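Local coordinates for 39 kDa initiator binding protein (Trichomonas vaginalis, PDB 1Q87) that probably binds the initiator (Inr) element of core promoters as a whole protein, of which this chain is the C-domain, at residues G52-M55 / R56-I60; E61-A64 / E65-Q69; Q72-Q75 / N76-V80; F105-Y108 / E109-M112; I121-N124 / K125-L129. All coordinates share one frame; numbering follows the deposited sequence.

Contact 1 of 5, residues G52-M55 / R56-I60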
loop_
_atom_site.group_PDB
_atom_site.type_symbol
_atom_site.label_atom_id
_atom_site.label_comp_id
_atom_site.label_asym_id
_atom_site.label_seq_id
_atom_site.Cartn_x
_atom_site.Cartn_y
_atom_site.Cartn_z
ATOM N N GLY A 52 -8.980 -21.311 -2.535
ATOM C CA GLY A 52 -8.825 -21.625 -3.942
ATOM C C GLY A 52 -8.243 -20.471 -4.702
ATOM O O GLY A 52 -7.551 -19.647 -4.123
ATOM N N THR A 53 -8.516 -20.414 -6.001
ATOM C CA THR A 53 -7.996 -19.361 -6.844
ATOM C C THR A 53 -9.089 -19.014 -7.822
ATOM O O THR A 53 -10.082 -19.719 -7.907
ATOM C CB THR A 53 -6.781 -19.850 -7.660
ATOM O OG1 THR A 53 -7.251 -20.693 -8.721
ATOM C CG2 THR A 53 -5.767 -20.643 -6.773
ATOM N N VAL A 54 -8.900 -17.927 -8.566
ATOM C CA VAL A 54 -9.863 -17.498 -9.590
ATOM C C VAL A 54 -9.074 -16.858 -10.729
ATOM O O VAL A 54 -7.926 -16.445 -10.536
ATOM C CB VAL A 54 -10.886 -16.460 -9.029
ATOM C CG1 VAL A 54 -11.668 -17.080 -7.910
ATOM C CG2 VAL A 54 -10.164 -15.193 -8.507
ATOM N N MET A 55 -9.655 -16.797 -11.920
ATOM C CA MET A 55 -8.939 -16.192 -13.043
ATOM C C MET A 55 -8.600 -14.766 -12.655
ATOM O O MET A 55 -9.364 -14.112 -11.930
ATOM C CB MET A 55 -9.793 -16.185 -14.321
ATOM C CG MET A 55 -9.988 -17.554 -14.988
ATOM S SD MET A 55 -8.418 -18.364 -15.358
ATOM C CE MET A 55 -8.201 -19.299 -13.847
ATOM N N ARG A 56 -7.471 -14.283 -13.161
ATOM C CA ARG A 56 -6.992 -12.955 -12.852
ATOM C C ARG A 56 -8.024 -11.864 -13.091
ATOM O O ARG A 56 -8.279 -11.047 -12.215
ATOM C CB ARG A 56 -5.734 -12.645 -13.660
ATOM C CG ARG A 56 -5.031 -11.393 -13.166
ATOM C CD ARG A 56 -3.883 -11.060 -14.036
ATOM N NE ARG A 56 -3.038 -10.051 -13.408
ATOM C CZ ARG A 56 -3.089 -8.759 -13.689
ATOM N NH1 ARG A 56 -3.954 -8.334 -14.602
ATOM N NH2 ARG A 56 -2.281 -7.906 -13.051
ATOM N N ASP A 57 -8.607 -11.863 -14.279
ATOM C CA ASP A 57 -9.594 -10.864 -14.650
ATOM C C ASP A 57 -10.841 -10.848 -13.788
ATOM O O ASP A 57 -11.376 -9.785 -13.493
ATOM C CB ASP A 57 -9.978 -11.034 -16.112
ATOM C CG ASP A 57 -8.925 -10.475 -17.050
ATOM O OD1 ASP A 57 -9.025 -10.743 -18.267
ATOM O OD2 ASP A 57 -7.999 -9.769 -16.568
ATOM N N PHE A 58 -11.304 -12.024 -13.387
ATOM C CA PHE A 58 -12.479 -12.118 -12.552
ATOM C C PHE A 58 -12.287 -11.454 -11.172
ATOM O O PHE A 58 -13.198 -10.774 -10.678
ATOM C CB PHE A 58 -12.853 -13.590 -12.409
ATOM C CG PHE A 58 -14.000 -13.844 -11.480
ATOM C CD1 PHE A 58 -13.784 -14.062 -10.122
ATOM C CD2 PHE A 58 -15.289 -13.887 -11.959
ATOM C CE1 PHE A 58 -14.841 -14.327 -9.251
ATOM C CE2 PHE A 58 -16.338 -14.146 -11.099
ATOM C CZ PHE A 58 -16.112 -14.370 -9.740
ATOM N N LEU A 59 -11.106 -11.643 -10.571
ATOM C CA LEU A 59 -10.808 -11.081 -9.264
ATOM C C LEU A 59 -10.727 -9.571 -9.318
ATOM O O LEU A 59 -11.311 -8.870 -8.494
ATOM C CB LEU A 59 -9.483 -11.601 -8.722
ATOM C CG LEU A 59 -9.179 -10.938 -7.383
ATOM C CD1 LEU A 59 -10.128 -11.523 -6.383
ATOM C CD2 LEU A 59 -7.757 -11.143 -6.927
ATOM N N ILE A 60 -9.981 -9.087 -10.293
ATOM C CA ILE A 60 -9.790 -7.676 -10.473
ATOM C C ILE A 60 -11.132 -6.989 -10.746
ATOM O O ILE A 60 -11.411 -5.916 -10.235
ATOM C CB ILE A 60 -8.796 -7.457 -11.628
ATOM C CG1 ILE A 60 -7.423 -7.980 -11.198
ATOM C CG2 ILE A 60 -8.731 -5.985 -12.044
ATOM C CD1 ILE A 60 -6.299 -7.640 -12.161
#
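Val54 meets Phe58 and Leu59 where a short strand turns into a helix. This apolar contact is local. Val54 CG2 reaches Leu59 CB at 3.7 Å. Val54 CB lies 3.9 Å from Phe58 CD1, so the valine touches the ring at one ortho carbon. The valine side chain runs across both partners at about a right angle. Phe58 has CG anti to its backbone N (chi1 176°), which turns its ring back toward the strand. Farther out, Met55 CB and Phe58 CB approach to 4.4 Å. The rest of the Met55 chain bends at chi2 and chi3 and leads away from the helix.

The motif is a strand-to-helix junction with Met55 at the N-cap. Strand 53-55 and the first turn of helix 56-67 are nearly perpendicular, with segment directions 98° apart. The strand pairs with strand 92-94 in a two-stranded antiparallel sheet. Trp43 of helix 29-47 touches both Val54 and Leu59.

Backbone polar contacts close the first turn. Leu59 N gives a weak hydrogen bond to Met55 O at 3.3 Å. Ile60 N bonds to Arg56 O at 3.2 Å within the helix.

Arg56 is the charged side chain with partners beyond the junction. Its chain is extended from CG to NE, with CG anti to the backbone N (chi1 -168°). This carries the guanidinium away from the strand, and Ile60 CD1 lies over one of its faces. NH2 of Arg56 donates to the carbonyl oxygens of Ser82 and Met85, which ties the helix start to the end of helix 74-84 and the loop after it.

Contact 2 of 5, residues E61-A64 / E65-Q69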
loop_
_atom_site.group_PDB
_atom_site.type_symbol
_atom_site.label_atom_id
_atom_site.label_comp_id
_atom_site.label_asym_id
_atom_site.label_seq_id
_atom_site.Cartn_x
_atom_site.Cartn_y
_atom_site.Cartn_z
ATOM N N GLU A 61 -11.980 -7.634 -11.529
ATOM C CA GLU A 61 -13.282 -7.078 -11.881
ATOM C C GLU A 61 -14.162 -6.986 -10.632
ATOM O O GLU A 61 -14.732 -5.939 -10.369
ATOM C CB GLU A 61 -13.928 -7.954 -12.964
ATOM C CG GLU A 61 -14.692 -7.211 -14.029
ATOM C CD GLU A 61 -16.174 -7.558 -14.038
ATOM O OE1 GLU A 61 -16.887 -7.062 -14.944
ATOM O OE2 GLU A 61 -16.624 -8.315 -13.143
ATOM N N LYS A 62 -14.273 -8.069 -9.860
ATOM C CA LYS A 62 -15.079 -8.026 -8.633
ATOM C C LYS A 62 -14.499 -7.030 -7.645
ATOM O O LYS A 62 -15.238 -6.251 -7.030
ATOM C CB LYS A 62 -15.159 -9.384 -7.940
ATOM C CG LYS A 62 -15.851 -10.481 -8.771
ATOM C CD LYS A 62 -17.165 -9.976 -9.312
ATOM C CE LYS A 62 -17.831 -10.965 -10.248
ATOM N NZ LYS A 62 -19.061 -10.361 -10.838
ATOM N N ALA A 63 -13.178 -7.037 -7.513
ATOM C CA ALA A 63 -12.524 -6.129 -6.584
ATOM C C ALA A 63 -12.785 -4.681 -7.022
ATOM O O ALA A 63 -13.071 -3.826 -6.175
ATOM C CB ALA A 63 -11.022 -6.411 -6.504
ATOM N N ALA A 64 -12.738 -4.418 -8.328
ATOM C CA ALA A 64 -12.976 -3.061 -8.787
ATOM C C ALA A 64 -14.350 -2.590 -8.335
ATOM O O ALA A 64 -14.485 -1.549 -7.664
ATOM C CB ALA A 64 -12.850 -2.956 -10.333
ATOM N N GLU A 65 -15.358 -3.384 -8.672
ATOM C CA GLU A 65 -16.709 -3.045 -8.336
ATOM C C GLU A 65 -16.834 -2.746 -6.871
ATOM O O GLU A 65 -17.532 -1.827 -6.485
ATOM C CB GLU A 65 -17.664 -4.197 -8.662
ATOM C CG GLU A 65 -18.034 -4.396 -10.132
ATOM C CD GLU A 65 -18.538 -5.829 -10.411
ATOM O OE1 GLU A 65 -19.083 -6.488 -9.470
ATOM O OE2 GLU A 65 -18.381 -6.289 -11.573
ATOM N N TYR A 66 -16.157 -3.522 -6.049
ATOM C CA TYR A 66 -16.304 -3.373 -4.619
ATOM C C TYR A 66 -15.407 -2.331 -3.963
ATOM O O TYR A 66 -15.760 -1.814 -2.908
ATOM C CB TYR A 66 -16.098 -4.739 -3.977
ATOM C CG TYR A 66 -16.336 -4.839 -2.491
ATOM C CD1 TYR A 66 -15.306 -4.636 -1.579
ATOM C CD2 TYR A 66 -17.567 -5.231 -1.999
ATOM C CE1 TYR A 66 -15.496 -4.836 -0.204
ATOM C CE2 TYR A 66 -17.772 -5.425 -0.623
ATOM C CZ TYR A 66 -16.732 -5.227 0.266
ATOM O OH TYR A 66 -16.943 -5.396 1.620
ATOM N N PHE A 67 -14.270 -2.019 -4.586
ATOM C CA PHE A 67 -13.331 -1.060 -4.015
ATOM C C PHE A 67 -13.360 0.356 -4.630
ATOM O O PHE A 67 -12.870 1.285 -4.015
ATOM C CB PHE A 67 -11.890 -1.582 -4.129
ATOM C CG PHE A 67 -11.610 -2.845 -3.360
ATOM C CD1 PHE A 67 -12.372 -3.216 -2.278
ATOM C CD2 PHE A 67 -10.532 -3.649 -3.725
ATOM C CE1 PHE A 67 -12.073 -4.351 -1.581
ATOM C CE2 PHE A 67 -10.226 -4.774 -3.044
ATOM C CZ PHE A 67 -10.989 -5.136 -1.965
ATOM N N LYS A 68 -13.878 0.521 -5.841
ATOM C CA LYS A 68 -13.893 1.872 -6.436
ATOM C C LYS A 68 -14.755 2.880 -5.670
ATOM O O LYS A 68 -15.485 2.547 -4.714
ATOM C CB LYS A 68 -14.392 1.836 -7.879
ATOM C CG LYS A 68 -15.871 1.410 -8.044
ATOM C CD LYS A 68 -16.155 1.264 -9.547
ATOM C CE LYS A 68 -17.561 1.712 -9.936
ATOM N NZ LYS A 68 -17.880 3.114 -9.487
ATOM N N GLN A 69 -14.646 4.126 -6.077
ATOM C CA GLN A 69 -15.458 5.169 -5.453
ATOM C C GLN A 69 -16.765 5.209 -6.227
ATOM O O GLN A 69 -16.811 4.794 -7.391
ATOM C CB GLN A 69 -14.779 6.517 -5.582
ATOM C CG GLN A 69 -13.407 6.539 -5.028
ATOM C CD GLN A 69 -13.391 7.042 -3.628
ATOM O OE1 GLN A 69 -13.891 6.381 -2.707
ATOM N NE2 GLN A 69 -12.822 8.236 -3.443
#
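The Phe67 ring and Ala63 meet one turn apart, with Ala63 CB 3.9 Å from Phe67 CE2. Ala63 O lies obliquely to the same ring, 3.3 Å from Phe67 CG. Phe67 CD1 sits in plane at the edge of the Tyr66 ring. The carboxylates of Glu61 and Glu65 are turned 72° against each other. Glu61 OE2 and Glu65 OE2 are 3.1 Å apart, a like-charge approach. Lys74 offsets it by forming salt bridges to Glu61 OE1 and Glu65 OE2. This shared lysine probably stabilises both negative charges. Lys62 lies alongside Glu65 and points the same way, but its NZ stays beyond salt-bridge range of Glu65 and makes a long salt bridge to Glu61 OE2.

The backbone bonds are those of the last turns of an alpha helix. Glu65 N donates to Glu61 O at 3.1 Å, almost straight at 175°. Phe67 N donates to Ala63 O at 2.7 Å, with a bent N-H angle of 141°. Lys68 N closes the helix on Ala64 O at 2.8 Å, and Lys68 is the first residue to leave helical geometry. Lys68 NZ bonds to Gln69 O and also to Gln72 O.

Helix 56-67 is held on several sides. Ala63 and Tyr66 touch Leu46 of helix 29-47. Ala64 packs on Ala77 and Ile78 of helix 74-84. Phe67 reaches helices 95-105 and 111-123.

Contact 3 of 5, residues Q72-Q75 / N76-V80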
loop_
_atom_site.group_PDB
_atom_site.type_symbol
_atom_site.label_atom_id
_atom_site.label_comp_id
_atom_site.label_asym_id
_atom_site.label_seq_id
_atom_site.Cartn_x
_atom_site.Cartn_y
_atom_site.Cartn_z
ATOM N N GLN A 72 -16.256 6.726 -9.281
ATOM C CA GLN A 72 -15.081 6.260 -10.017
ATOM C C GLN A 72 -15.483 5.313 -11.145
ATOM O O GLN A 72 -16.259 4.377 -10.933
ATOM C CB GLN A 72 -14.080 5.572 -9.056
ATOM C CG GLN A 72 -12.768 5.125 -9.716
ATOM C CD GLN A 72 -11.787 4.511 -8.728
ATOM O OE1 GLN A 72 -12.127 4.251 -7.574
ATOM N NE2 GLN A 72 -10.554 4.276 -9.191
ATOM N N PRO A 73 -14.999 5.572 -12.368
ATOM C CA PRO A 73 -15.355 4.667 -13.475
ATOM C C PRO A 73 -14.803 3.246 -13.177
ATOM O O PRO A 73 -13.659 3.102 -12.712
ATOM C CB PRO A 73 -14.673 5.290 -14.682
ATOM C CG PRO A 73 -14.456 6.765 -14.275
ATOM C CD PRO A 73 -14.115 6.654 -12.811
ATOM N N LYS A 74 -15.612 2.215 -13.430
ATOM C CA LYS A 74 -15.182 0.847 -13.183
ATOM C C LYS A 74 -13.903 0.505 -13.946
ATOM O O LYS A 74 -13.030 -0.181 -13.421
ATOM C CB LYS A 74 -16.291 -0.137 -13.561
ATOM C CG LYS A 74 -15.923 -1.602 -13.353
ATOM C CD LYS A 74 -17.180 -2.461 -13.495
ATOM C CE LYS A 74 -16.903 -3.965 -13.426
ATOM N NZ LYS A 74 -18.109 -4.753 -13.837
ATOM N N GLN A 75 -13.802 0.992 -15.174
ATOM C CA GLN A 75 -12.631 0.713 -15.990
ATOM C C GLN A 75 -11.391 1.262 -15.352
ATOM O O GLN A 75 -10.320 0.626 -15.400
ATOM C CB GLN A 75 -12.755 1.299 -17.395
ATOM C CG GLN A 75 -12.936 0.222 -18.459
ATOM C CD GLN A 75 -11.873 -0.862 -18.382
ATOM O OE1 GLN A 75 -12.187 -2.062 -18.450
ATOM N NE2 GLN A 75 -10.605 -0.447 -18.242
ATOM N N ASN A 76 -11.524 2.447 -14.765
ATOM C CA ASN A 76 -10.369 3.047 -14.116
ATOM C C ASN A 76 -9.893 2.209 -12.941
ATOM O O ASN A 76 -8.713 1.930 -12.816
ATOM C CB ASN A 76 -10.674 4.454 -13.619
ATOM C CG ASN A 76 -9.559 5.011 -12.776
ATOM O OD1 ASN A 76 -9.665 5.093 -11.551
ATOM N ND2 ASN A 76 -8.476 5.380 -13.421
ATOM N N ALA A 77 -10.829 1.812 -12.092
ATOM C CA ALA A 77 -10.493 1.035 -10.926
ATOM C C ALA A 77 -9.800 -0.264 -11.365
ATOM O O ALA A 77 -8.873 -0.727 -10.694
ATOM C CB ALA A 77 -11.748 0.731 -10.129
ATOM N N ILE A 78 -10.248 -0.828 -12.491
ATOM C CA ILE A 78 -9.695 -2.077 -13.031
ATOM C C ILE A 78 -8.258 -1.870 -13.486
ATOM O O ILE A 78 -7.383 -2.704 -13.257
ATOM C CB ILE A 78 -10.532 -2.580 -14.227
ATOM C CG1 ILE A 78 -11.816 -3.224 -13.723
ATOM C CG2 ILE A 78 -9.749 -3.598 -15.046
ATOM C CD1 ILE A 78 -12.693 -3.718 -14.860
ATOM N N GLU A 79 -8.000 -0.743 -14.114
ATOM C CA GLU A 79 -6.653 -0.509 -14.570
ATOM C C GLU A 79 -5.717 -0.319 -13.385
ATOM O O GLU A 79 -4.615 -0.844 -13.378
ATOM C CB GLU A 79 -6.610 0.707 -15.504
ATOM C CG GLU A 79 -7.677 0.646 -16.595
ATOM C CD GLU A 79 -7.296 1.358 -17.899
ATOM O OE1 GLU A 79 -6.222 2.017 -17.951
ATOM O OE2 GLU A 79 -8.095 1.247 -18.872
ATOM N N VAL A 80 -6.169 0.405 -12.370
ATOM C CA VAL A 80 -5.330 0.673 -11.227
ATOM C C VAL A 80 -4.978 -0.628 -10.508
ATOM O O VAL A 80 -3.813 -0.913 -10.236
ATOM C CB VAL A 80 -6.035 1.586 -10.227
ATOM C CG1 VAL A 80 -5.195 1.710 -8.929
ATOM C CG2 VAL A 80 -6.240 2.954 -10.838
#
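Asn76 OD1 accepts the side-chain amide of Gln72 at 2.7 Å, from NE2. The bond is straight, with an N-H angle of 167°. NE2 lies in the carbonyl plane of Asn76, and OD1 lies close to the amide plane of Gln72. The two amide planes are nevertheless 45° apart. Gln72 reaches this position with an extended chain, CG anti to its backbone N (chi1 -176°).

The bond spans the N-terminus of helix 74-84, where Pro73 is the N-cap residue. It joins a side chain just before the helix to one in its first turn. The other end of the Gln72 amide is also held, since OE1 accepts Gln69 N. Gln72 thus links the preceding loop to the start of the helix.

Backbone bonds begin at once. Ala77 N donates to Pro73 O at 3.2 Å. Ile78 N donates to Lys74 O at 3.0 Å. Glu79 N follows with Gln75 O, also at 3.0 Å.

Apolar contacts line the side toward helix 56-67. Lys74 CG and Ile78 CD1 are 4.1 Å apart, and their side chains run at a slant to each other. The extended lysine carries its NZ to the acidic pair Glu61 and Glu65 of helix 56-67. Ile78 itself also packs on Ile60.

At the outer side, Gln75 bends at chi2 and brings its amide toward Glu79. Gln75 NE2 lies 3.1 Å from Glu79 OE2.

Contact 4 of 5, residues F105-Y108 / E109-M112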
loop_
_atom_site.group_PDB
_atom_site.type_symbol
_atom_site.label_atom_id
_atom_site.label_comp_id
_atom_site.label_asym_id
_atom_site.label_seq_id
_atom_site.Cartn_x
_atom_site.Cartn_y
_atom_site.Cartn_z
ATOM N N PHE A 105 -2.644 -1.100 0.675
ATOM C CA PHE A 105 -3.528 0.063 0.639
ATOM C C PHE A 105 -4.902 0.013 1.322
ATOM O O PHE A 105 -5.715 0.888 1.084
ATOM C CB PHE A 105 -3.739 0.461 -0.789
ATOM C CG PHE A 105 -2.482 0.721 -1.541
ATOM C CD1 PHE A 105 -1.697 1.858 -1.274
ATOM C CD2 PHE A 105 -2.115 -0.120 -2.580
ATOM C CE1 PHE A 105 -0.559 2.138 -2.048
ATOM C CE2 PHE A 105 -0.978 0.144 -3.372
ATOM C CZ PHE A 105 -0.201 1.263 -3.113
ATOM N N GLY A 106 -5.173 -0.995 2.146
ATOM C CA GLY A 106 -6.446 -1.048 2.837
ATOM C C GLY A 106 -6.465 -0.097 4.043
ATOM O O GLY A 106 -5.446 0.536 4.346
ATOM N N PRO A 107 -7.596 -0.003 4.771
ATOM C CA PRO A 107 -8.839 -0.763 4.495
ATOM C C PRO A 107 -9.494 -0.445 3.163
ATOM O O PRO A 107 -9.178 0.561 2.501
ATOM C CB PRO A 107 -9.769 -0.418 5.669
ATOM C CG PRO A 107 -8.932 0.448 6.620
ATOM C CD PRO A 107 -7.847 1.060 5.759
ATOM N N TYR A 108 -10.412 -1.320 2.751
ATOM C CA TYR A 108 -11.075 -1.118 1.467
ATOM C C TYR A 108 -11.912 0.193 1.410
ATOM O O TYR A 108 -12.005 0.802 0.361
ATOM C CB TYR A 108 -11.913 -2.348 1.132
ATOM C CG TYR A 108 -13.370 -2.233 1.512
ATOM C CD1 TYR A 108 -14.286 -1.644 0.638
ATOM C CD2 TYR A 108 -13.826 -2.718 2.730
ATOM C CE1 TYR A 108 -15.617 -1.539 0.962
ATOM C CE2 TYR A 108 -15.152 -2.626 3.075
ATOM C CZ TYR A 108 -16.048 -2.027 2.183
ATOM O OH TYR A 108 -17.365 -1.878 2.524
ATOM N N GLU A 109 -12.491 0.632 2.531
ATOM C CA GLU A 109 -13.260 1.886 2.515
ATOM C C GLU A 109 -12.511 3.037 1.877
ATOM O O GLU A 109 -13.124 3.885 1.254
ATOM C CB GLU A 109 -13.660 2.359 3.914
ATOM C CG GLU A 109 -14.739 1.517 4.587
ATOM C CD GLU A 109 -14.215 0.160 5.058
ATOM O OE1 GLU A 109 -13.006 -0.127 4.859
ATOM O OE2 GLU A 109 -15.010 -0.618 5.640
ATOM N N THR A 110 -11.195 3.110 2.050
ATOM C CA THR A 110 -10.488 4.227 1.425
ATOM C C THR A 110 -9.308 3.791 0.547
ATOM O O THR A 110 -8.399 4.572 0.247
ATOM C CB THR A 110 -10.052 5.264 2.526
ATOM O OG1 THR A 110 -9.274 4.615 3.536
ATOM C CG2 THR A 110 -11.339 5.878 3.213
ATOM N N ILE A 111 -9.377 2.567 0.038
ATOM C CA ILE A 111 -8.261 2.064 -0.708
ATOM C C ILE A 111 -7.761 2.923 -1.841
ATOM O O ILE A 111 -6.546 3.080 -2.045
ATOM C CB ILE A 111 -8.521 0.630 -1.194
ATOM C CG1 ILE A 111 -7.261 0.105 -1.888
ATOM C CG2 ILE A 111 -9.763 0.557 -2.082
ATOM C CD1 ILE A 111 -6.684 -1.071 -1.197
ATOM N N MET A 112 -8.683 3.509 -2.573
ATOM C CA MET A 112 -8.292 4.324 -3.702
ATOM C C MET A 112 -7.710 5.670 -3.300
ATOM O O MET A 112 -7.044 6.318 -4.080
ATOM C CB MET A 112 -9.492 4.478 -4.609
ATOM C CG MET A 112 -9.858 3.166 -5.259
ATOM S SD MET A 112 -8.753 2.794 -6.607
ATOM C CE MET A 112 -8.300 1.254 -6.210
#
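The turn between helices 95-105 and 111-123 brings Phe105 and Pro107 against Ile111. The peptide bond before Pro107 is cis. Ile111 packs back over the end of the first helix. Its CD1 comes 3.3 Å from Phe105 CB. CG1 of Ile111 is anti to its backbone N (chi1 -176°), which sends the end of the side chain to Phe105. Ile111 CA also makes a C-H...O contact with Phe105 O at 3.3 Å. The Phe105 ring leads away and touches Ile115 and Leu118 of the second helix.

Tyr108 and Glu109 meet as neighbours. The backbone N of Glu109 lies over one face of the Tyr108 ring, 3.2 Å from CG. Glu109 bends at chi2 (73°), and its carboxylate folds back above the CD2-CE2 rim, on the face that also carries Glu109 N. Its OE2 is 3.3 Å from Tyr108 CE2. The ring and carboxylate planes are 39° apart. OE1 of Glu109 also reaches Pro107 CB at 3.3 Å. Beyond this contact, the Tyr108 ring meets Tyr66.

Two backbone bonds hold the turn. Thr110 N donates to Pro107 O at 3.3 Å. Ile111 N donates to Tyr108 O at 3.2 Å with a nearly straight N-H. Thr110 is at the N-cap, but its OG1 binds Ala177 N instead of capping the helix.

These successive bonds, each between residues three apart, are those of consecutive tight turns that lead from the loop after helix 95-105 into helix 111-123, a tight interhelical connection.

Contact 5 of 5, residues I121-N124 / K125-L129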
loop_
_atom_site.group_PDB
_atom_site.type_symbol
_atom_site.label_atom_id
_atom_site.label_comp_id
_atom_site.label_asym_id
_atom_site.label_seq_id
_atom_site.Cartn_x
_atom_site.Cartn_y
_atom_site.Cartn_z
ATOM N N ILE A 121 2.985 10.874 -5.136
ATOM C CA ILE A 121 4.315 11.220 -4.614
ATOM C C ILE A 121 5.426 10.685 -5.524
ATOM O O ILE A 121 6.303 11.434 -5.954
ATOM C CB ILE A 121 4.541 10.610 -3.216
ATOM C CG1 ILE A 121 3.405 11.000 -2.282
ATOM C CG2 ILE A 121 5.834 11.074 -2.650
ATOM C CD1 ILE A 121 3.193 12.475 -2.181
ATOM N N SER A 122 5.386 9.388 -5.811
ATOM C CA SER A 122 6.397 8.767 -6.655
ATOM C C SER A 122 6.377 9.308 -8.080
ATOM O O SER A 122 7.414 9.360 -8.744
ATOM C CB SER A 122 6.204 7.245 -6.685
ATOM O OG SER A 122 6.887 6.635 -7.776
ATOM N N ASN A 123 5.197 9.691 -8.559
ATOM C CA ASN A 123 5.080 10.219 -9.916
ATOM C C ASN A 123 5.758 11.571 -10.018
ATOM O O ASN A 123 6.103 12.006 -11.111
ATOM C CB ASN A 123 3.609 10.341 -10.348
ATOM C CG ASN A 123 3.023 9.009 -10.829
ATOM O OD1 ASN A 123 3.533 8.392 -11.768
ATOM N ND2 ASN A 123 1.946 8.569 -10.188
ATOM N N ASN A 124 5.959 12.220 -8.874
ATOM C CA ASN A 124 6.600 13.531 -8.829
ATOM C C ASN A 124 8.042 13.490 -8.361
ATOM O O ASN A 124 8.666 14.530 -8.225
ATOM C CB ASN A 124 5.834 14.478 -7.897
ATOM C CG ASN A 124 4.437 14.775 -8.387
ATOM O OD1 ASN A 124 4.181 14.836 -9.598
ATOM N ND2 ASN A 124 3.517 14.983 -7.448
ATOM N N LYS A 125 8.572 12.299 -8.110
ATOM C CA LYS A 125 9.939 12.164 -7.613
ATOM C C LYS A 125 10.728 11.095 -8.357
ATOM O O LYS A 125 11.354 10.232 -7.738
ATOM C CB LYS A 125 9.911 11.828 -6.113
ATOM C CG LYS A 125 9.080 12.798 -5.263
ATOM C CD LYS A 125 9.959 13.586 -4.305
ATOM C CE LYS A 125 9.960 13.012 -2.884
ATOM N NZ LYS A 125 8.956 13.695 -2.012
ATOM N N GLY A 126 10.684 11.146 -9.685
ATOM C CA GLY A 126 11.417 10.188 -10.493
ATOM C C GLY A 126 10.836 8.788 -10.625
ATOM O O GLY A 126 11.520 7.882 -11.096
ATOM N N HIS A 127 9.582 8.602 -10.218
ATOM C CA HIS A 127 8.915 7.303 -10.324
ATOM C C HIS A 127 9.731 6.173 -9.709
ATOM O O HIS A 127 10.188 5.266 -10.396
ATOM C CB HIS A 127 8.638 6.961 -11.788
ATOM C CG HIS A 127 8.240 8.138 -12.627
ATOM N ND1 HIS A 127 7.025 8.216 -13.263
ATOM C CD2 HIS A 127 8.923 9.258 -12.969
ATOM C CE1 HIS A 127 6.974 9.336 -13.970
ATOM N NE2 HIS A 127 8.112 9.984 -13.808
ATOM N N TRP A 128 9.901 6.221 -8.402
ATOM C CA TRP A 128 10.665 5.196 -7.724
ATOM C C TRP A 128 9.857 3.958 -7.340
ATOM O O TRP A 128 10.429 2.874 -7.283
ATOM C CB TRP A 128 11.359 5.781 -6.476
ATOM C CG TRP A 128 10.480 6.637 -5.605
ATOM C CD1 TRP A 128 10.295 7.995 -5.696
ATOM C CD2 TRP A 128 9.637 6.187 -4.533
ATOM N NE1 TRP A 128 9.387 8.414 -4.736
ATOM C CE2 TRP A 128 8.971 7.323 -4.014
ATOM C CE3 TRP A 128 9.377 4.936 -3.962
ATOM C CZ2 TRP A 128 8.060 7.234 -2.954
ATOM C CZ3 TRP A 128 8.463 4.852 -2.901
ATOM C CH2 TRP A 128 7.823 5.989 -2.414
ATOM N N LEU A 129 8.550 4.109 -7.085
ATOM C CA LEU A 129 7.673 2.988 -6.689
ATOM C C LEU A 129 7.501 1.911 -7.770
ATOM O O LEU A 129 7.314 2.218 -8.951
ATOM C CB LEU A 129 6.284 3.509 -6.289
ATOM C CG LEU A 129 5.290 2.537 -5.616
ATOM C CD1 LEU A 129 5.768 2.128 -4.249
ATOM C CD2 LEU A 129 3.950 3.190 -5.463
#
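Ser122 sits at the C-terminal end of helix 111-123, where a turn with Gly126 at positive phi (77°) leads the chain out of the helix. Both its carbonyl and its hydroxyl serve the returning loop. Ser122 O accepts two weak bonds, from Lys125 N at 3.2 Å and from His127 N at 2.7 Å. Ser122 OG is anti to its backbone N (chi1 163°) and accepts Leu129 N at 3.1 Å. Its CB packs over a face of Trp128 as a CH-pi contact, 4.0 Å from the centroid of the five-membered ring. Trp128 NE1 is buried here with no polar partner in the model. The indole also meets Phe197 and Leu158, so the turn joins the helix to helix 193-199 and the five-stranded sheet.

Lys125 runs beside Ile121. Its chain bends at chi2, chi3 and chi4 and points the same way as the isoleucine. Lys125 CG lies 3.2 Å from Ile121 O.

The Asn123 side-chain amide and the His127 imidazole are nearly perpendicular, at 87°. The backbone O of Asn123 lies over one face of the His127 ring, toward its rim, 3.9 Å from NE2.

How the contacts relate
The five contacts follow one another along the chain. Contacts 1 and 2 share helix 56-67, with centres about 13 Å apart. Contact 3, on the next helix, is the nearest neighbour of contact 2, at about 8 Å between centres. Lys74 links the two, and Lys68 CB packs 3.6 Å from Ala77 CB. Contact 1 reaches contact 3 through Ile60 CG2 and Ile78 O, 3.7 Å apart. Contact 4 packs on contact 2, with Phe67 CE1 3.4 Å from Tyr108 CB. It also meets contact 3 through Met112. Contact 5 lies at the far end of helix 111-123, about 21 Å from contact 4 between centres, and touches none of the others.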